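Local coordinates for RavO (Legionella pneumophila subsp. pneumophila, PDB 6DM4), which binds phosphotyrosine peptides such as the Shc1 phospho-Tyr peptide through its SH2 domain, the part of the protein given here, at the interface of chains A and B. Numbering follows the deposited sequence. Chains: chain A/B, RavO.

Contact 1: the interface of chains A and B. Residues chain A 5-6, 53, 56, 77; chain B 2-3, 6.
Two copies of an SH2 domain meet here in a two-fold symmetric homodimer contact, in which the N-terminal helix of chain B inserts one tyrosine into a pocket on chain A. The pairing may be a feature of the crystal rather than of RavO in the cell. B:Tyr6, on helix 4-13, is the central side chain: chain A hides 96 Å² of its surface. Its phenol points into the partner, and the hydroxyl OH accepts a hydrogen bond from the ammonium NZ of A:Lys77 at 2.8 Å. NZ lies in the plane of the ring, at its edge, so the bond meets the phenol from beside the ring and not from over a face.

Strand 55-64 supplies the cover for one face. The methyl CG2 of A:Val56 stands over the ring centre, 3.5 Å from the centroid of B:Tyr6, a CH-pi contact. CG2 reaches this place because it lies anti to the carbonyl carbon, while CG1 is anti to the backbone N (chi1 173°). Over the same face, toward the rim, the extended chain of A:Ile5 brings its terminal methyl CD1 to 3.5 Å from CE1 of B:Tyr6, and the two side chains cross at about a right angle. The phenol of A:Tyr6 adds its CE1, 3.8 Å from CE1 of B:Tyr6; these two side chains also run at about a right angle to each other, though their rings are far from perpendicular.

A:Lys77 curls to meet the hydroxyl, its chain bent at chi2 and chi3. Within chain A the same NZ also bonds to the amide oxygen OD1 of A:Asn53, approaching from above the carbonyl plane, 38° out of it. That second partner probably helps fix where the ammonium sits. OD1 itself lies at the rim of the B:Tyr6 ring, with amide and ring planes 22° apart. The amide nitrogen ND2 of A:Asn53 rests 3.6 Å from CB of B:Glu3, a van der Waals contact against the aliphatic part of the glutamate.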
loop_
_atom_site.group_PDB
_atom_site.type_symbol
_atom_site.label_atom_id
_atom_site.label_comp_id
_atom_site.label_asym_id
_atom_site.label_seq_id
_atom_site.Cartn_x
_atom_site.Cartn_y
_atom_site.Cartn_z
ATOM N N ILE A 5 0.880 -5.603 9.882
ATOM C CA ILE A 5 1.707 -4.691 9.093
ATOM C C ILE A 5 1.061 -4.417 7.741
ATOM O O ILE A 5 1.090 -3.286 7.241
ATOM C CB ILE A 5 3.135 -5.245 8.936
ATOM C CG1 ILE A 5 3.978 -4.296 8.076
ATOM C CG2 ILE A 5 3.112 -6.648 8.341
ATOM C CD1 ILE A 5 5.433 -4.677 8.004
ATOM N N TYR A 6 0.465 -5.439 7.125
ATOM C CA TYR A 6 -0.154 -5.230 5.822
ATOM C C TYR A 6 -1.393 -4.352 5.924
ATOM O O TYR A 6 -1.698 -3.604 4.991
ATOM C CB TYR A 6 -0.490 -6.574 5.180
ATOM C CG TYR A 6 0.712 -7.475 5.044
ATOM C CD1 TYR A 6 1.751 -7.153 4.178
ATOM C CD2 TYR A 6 0.815 -8.641 5.787
ATOM C CE1 TYR A 6 2.855 -7.976 4.055
ATOM C CE2 TYR A 6 1.915 -9.467 5.671
ATOM C CZ TYR A 6 2.931 -9.130 4.803
ATOM O OH TYR A 6 4.026 -9.955 4.687
ATOM N N ASN A 53 15.854 -5.362 7.692
ATOM C CA ASN A 53 14.441 -5.716 7.555
ATOM C C ASN A 53 13.761 -5.925 8.908
ATOM O O ASN A 53 13.255 -7.003 9.225
ATOM C CB ASN A 53 14.284 -6.954 6.667
ATOM C CG ASN A 53 12.934 -7.007 5.978
ATOM O OD1 ASN A 53 12.031 -7.726 6.408
ATOM N ND2 ASN A 53 12.788 -6.243 4.900
ATOM N N VAL A 56 9.346 -1.436 7.769
ATOM C CA VAL A 56 9.085 -0.818 6.474
ATOM C C VAL A 56 9.073 0.686 6.695
ATOM O O VAL A 56 8.378 1.181 7.590
ATOM C CB VAL A 56 7.755 -1.308 5.876
ATOM C CG1 VAL A 56 7.411 -0.521 4.616
ATOM C CG2 VAL A 56 7.831 -2.796 5.572
ATOM N N LYS A 77 7.059 -5.469 12.176
ATOM C CA LYS A 77 6.362 -6.649 11.662
ATOM C C LYS A 77 4.977 -6.816 12.276
ATOM O O LYS A 77 4.080 -7.377 11.635
ATOM C CB LYS A 77 7.191 -7.910 11.913
ATOM C CG LYS A 77 8.592 -7.888 11.325
ATOM C CD LYS A 77 8.572 -8.091 9.820
ATOM C CE LYS A 77 9.504 -7.113 9.119
ATOM N NZ LYS A 77 9.967 -7.634 7.802
ATOM N N SER B 2 12.713 -11.947 2.850
ATOM C CA SER B 2 11.308 -11.589 3.004
ATOM C C SER B 2 11.115 -10.083 2.887
ATOM O O SER B 2 10.298 -9.497 3.596
ATOM C CB SER B 2 10.772 -12.082 4.349
ATOM O OG SER B 2 10.993 -13.473 4.511
ATOM N N GLU B 3 11.872 -9.460 1.988
ATOM C CA GLU B 3 11.853 -8.011 1.829
ATOM C C GLU B 3 10.953 -7.541 0.698
ATOM O O GLU B 3 10.289 -6.508 0.830
ATOM C CB GLU B 3 13.274 -7.491 1.589
ATOM C CG GLU B 3 14.353 -8.280 2.311
ATOM C CD GLU B 3 15.628 -7.483 2.494
ATOM O OE1 GLU B 3 16.676 -8.097 2.789
ATOM O OE2 GLU B 3 15.583 -6.245 2.341
ATOM N N TYR B 6 6.894 -6.424 0.493
ATOM C CA TYR B 6 6.376 -5.129 0.918
ATOM C C TYR B 6 6.196 -4.183 -0.263
ATOM O O TYR B 6 5.218 -3.426 -0.316
ATOM C CB TYR B 6 7.301 -4.525 1.970
ATOM C CG TYR B 6 7.337 -5.336 3.239
ATOM C CD1 TYR B 6 6.159 -5.696 3.879
ATOM C CD2 TYR B 6 8.539 -5.756 3.791
ATOM C CE1 TYR B 6 6.176 -6.445 5.044
ATOM C CE2 TYR B 6 8.566 -6.503 4.959
ATOM C CZ TYR B 6 7.381 -6.846 5.578
ATOM O OH TYR B 6 7.396 -7.591 6.737
#

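Contact 2: the interface of chains A and B. Residues chain A 6, 9, 13, 43; chain B 6-7, 9-10.
Helix packs against helix in this part of the two-fold homodimer interface of the SH2 domain, where the N-terminal helices 4-13 of both chains meet beside A:Trp43 of strand 40-43; the contact joins the two copies largely through apolar surface. The clearest piece of geometry is at A:Phe13. The CG methylene of B:Glu10 stands over the middle of its ring, 3.5 Å from the centroid, a CH-pi contact. CA of B:Glu10 also lies 3.6 Å from the ring atom CD2 of A:Phe13, so backbone and side chain of the glutamate both bear on the benzyl group. CG of B:Glu10 is anti to its own backbone N (chi1 -165°), which lays the methylene across the ring, and a bend at chi2 then carries the carboxylate away toward A:Trp43. There OE1 of B:Glu10 comes 3.8 Å from CE3 of the indole, with carboxylate and ring planes 65° apart.

B:Lys7 lies on the same side of its helix as B:Glu10. Its CD sits above one indole face of A:Trp43, 4.2 Å from the plane and offset toward the rim. Within chain B, NZ of B:Lys7 and OE2 of B:Glu10 form a salt bridge at 3.5 Å, which may help hold the carboxylate turned from the phenyl ring. The indole in turn meets A:Phe13 in its own chain, with CZ of the phenyl in the indole plane, at its edge.

Nearer the two-fold axis, A:Met9 reaches across. Its sulfur SD lies 3.6 Å from CD1 of B:Tyr6, and the bend at chi3 (44°) sends the methyl CE on to the partner helix, 3.7 Å from CB of B:Met9. The two methionine side chains cross at about a right angle. Together the methionine and aromatic surfaces fit the paired helices together and join the SH2 domains into the deposited dimer.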
loop_
_atom_site.group_PDB
_atom_site.type_symbol
_atom_site.label_atom_id
_atom_site.label_comp_id
_atom_site.label_asym_id
_atom_site.label_seq_id
_atom_site.Cartn_x
_atom_site.Cartn_y
_atom_site.Cartn_z
ATOM N N TYR A 6 0.465 -5.439 7.125
ATOM C CA TYR A 6 -0.154 -5.230 5.822
ATOM C C TYR A 6 -1.393 -4.352 5.924
ATOM O O TYR A 6 -1.698 -3.604 4.991
ATOM C CB TYR A 6 -0.490 -6.574 5.180
ATOM C CG TYR A 6 0.712 -7.475 5.044
ATOM C CD1 TYR A 6 1.751 -7.153 4.178
ATOM C CD2 TYR A 6 0.815 -8.641 5.787
ATOM C CE1 TYR A 6 2.855 -7.976 4.055
ATOM C CE2 TYR A 6 1.915 -9.467 5.671
ATOM C CZ TYR A 6 2.931 -9.130 4.803
ATOM O OH TYR A 6 4.026 -9.955 4.687
ATOM N N MET A 9 0.032 -0.849 6.160
ATOM C CA MET A 9 0.506 -0.455 4.838
ATOM C C MET A 9 -0.659 -0.145 3.912
ATOM O O MET A 9 -0.601 0.813 3.133
ATOM C CB MET A 9 1.374 -1.558 4.238
ATOM C CG MET A 9 2.739 -1.681 4.877
ATOM S SD MET A 9 3.544 -3.207 4.373
ATOM C CE MET A 9 3.203 -3.208 2.618
ATOM N N PHE A 13 -0.927 3.300 1.907
ATOM C CA PHE A 13 -0.694 3.298 0.467
ATOM C C PHE A 13 -1.940 3.640 -0.339
ATOM O O PHE A 13 -1.812 4.049 -1.500
ATOM C CB PHE A 13 -0.148 1.941 0.025
ATOM C CG PHE A 13 1.243 1.657 0.521
ATOM C CD1 PHE A 13 2.100 2.694 0.854
ATOM C CD2 PHE A 13 1.696 0.353 0.652
ATOM C CE1 PHE A 13 3.382 2.433 1.310
ATOM C CE2 PHE A 13 2.978 0.085 1.108
ATOM C CZ PHE A 13 3.821 1.123 1.438
ATOM N N TRP A 43 7.808 6.452 -0.392
ATOM C CA TRP A 43 8.660 5.323 -0.043
ATOM C C TRP A 43 10.034 5.837 0.390
ATOM O O TRP A 43 10.720 6.512 -0.379
ATOM C CB TRP A 43 8.757 4.381 -1.239
ATOM C CG TRP A 43 9.414 3.050 -0.996
ATOM C CD1 TRP A 43 10.684 2.698 -1.344
ATOM C CD2 TRP A 43 8.823 1.883 -0.402
ATOM N NE1 TRP A 43 10.927 1.395 -0.996
ATOM C CE2 TRP A 43 9.804 0.872 -0.410
ATOM C CE3 TRP A 43 7.567 1.598 0.148
ATOM C CZ2 TRP A 43 9.570 -0.402 0.107
ATOM C CZ3 TRP A 43 7.336 0.332 0.661
ATOM C CH2 TRP A 43 8.332 -0.652 0.637
ATOM N N TYR B 6 6.894 -6.424 0.493
ATOM C CA TYR B 6 6.376 -5.129 0.918
ATOM C C TYR B 6 6.196 -4.183 -0.263
ATOM O O TYR B 6 5.218 -3.426 -0.316
ATOM C CB TYR B 6 7.301 -4.525 1.970
ATOM C CG TYR B 6 7.337 -5.336 3.239
ATOM C CD1 TYR B 6 6.159 -5.696 3.879
ATOM C CD2 TYR B 6 8.539 -5.756 3.791
ATOM C CE1 TYR B 6 6.176 -6.445 5.044
ATOM C CE2 TYR B 6 8.566 -6.503 4.959
ATOM C CZ TYR B 6 7.381 -6.846 5.578
ATOM O OH TYR B 6 7.396 -7.591 6.737
ATOM N N LYS B 7 7.121 -4.267 -1.214
ATOM C CA LYS B 7 7.069 -3.455 -2.420
ATOM C C LYS B 7 5.899 -3.924 -3.274
ATOM O O LYS B 7 5.070 -3.117 -3.698
ATOM C CB LYS B 7 8.377 -3.569 -3.204
ATOM C CG LYS B 7 8.686 -2.361 -4.074
ATOM C CD LYS B 7 7.800 -1.180 -3.712
ATOM C CE LYS B 7 8.051 0.002 -4.634
ATOM N NZ LYS B 7 7.671 -0.300 -6.042
ATOM N N MET B 9 3.272 -5.298 -2.415
ATOM C CA MET B 9 2.038 -4.842 -1.783
ATOM C C MET B 9 1.803 -3.359 -2.030
ATOM O O MET B 9 0.656 -2.922 -2.175
ATOM C CB MET B 9 2.073 -5.147 -0.286
ATOM C CG MET B 9 1.998 -6.636 0.052
ATOM S SD MET B 9 0.598 -7.487 -0.711
ATOM C CE MET B 9 1.389 -8.233 -2.110
ATOM N N GLU B 10 2.875 -2.568 -2.095
ATOM C CA GLU B 10 2.710 -1.158 -2.427
ATOM C C GLU B 10 2.157 -0.990 -3.837
ATOM O O GLU B 10 1.269 -0.159 -4.065
ATOM C CB GLU B 10 4.040 -0.423 -2.289
ATOM C CG GLU B 10 3.914 1.092 -2.261
ATOM C CD GLU B 10 4.902 1.761 -3.186
ATOM O OE1 GLU B 10 5.482 2.805 -2.834
ATOM O OE2 GLU B 10 5.076 1.234 -4.296
#

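About 8 Å separates the C-alpha centres of contact 1 and contact 2, and both draw on A:Tyr6 and B:Tyr6 of helix 4-13. The shared B:Tyr6 joins them physically: its hydroxyl end belongs to the mixed apolar and polar pocket of contact 1, while its ring atom CD1 and backbone carbonyl face A:Met9 in contact 2. Helix 4-13 thus supplies both the tyrosine that the partner's lysine anchors and the surface for helix pairing, each repeated with the chains exchanged. The two contacts are therefore best read as adjoining parts of one continuous interface, whose role in phosphopeptide recognition the structure alone does not show.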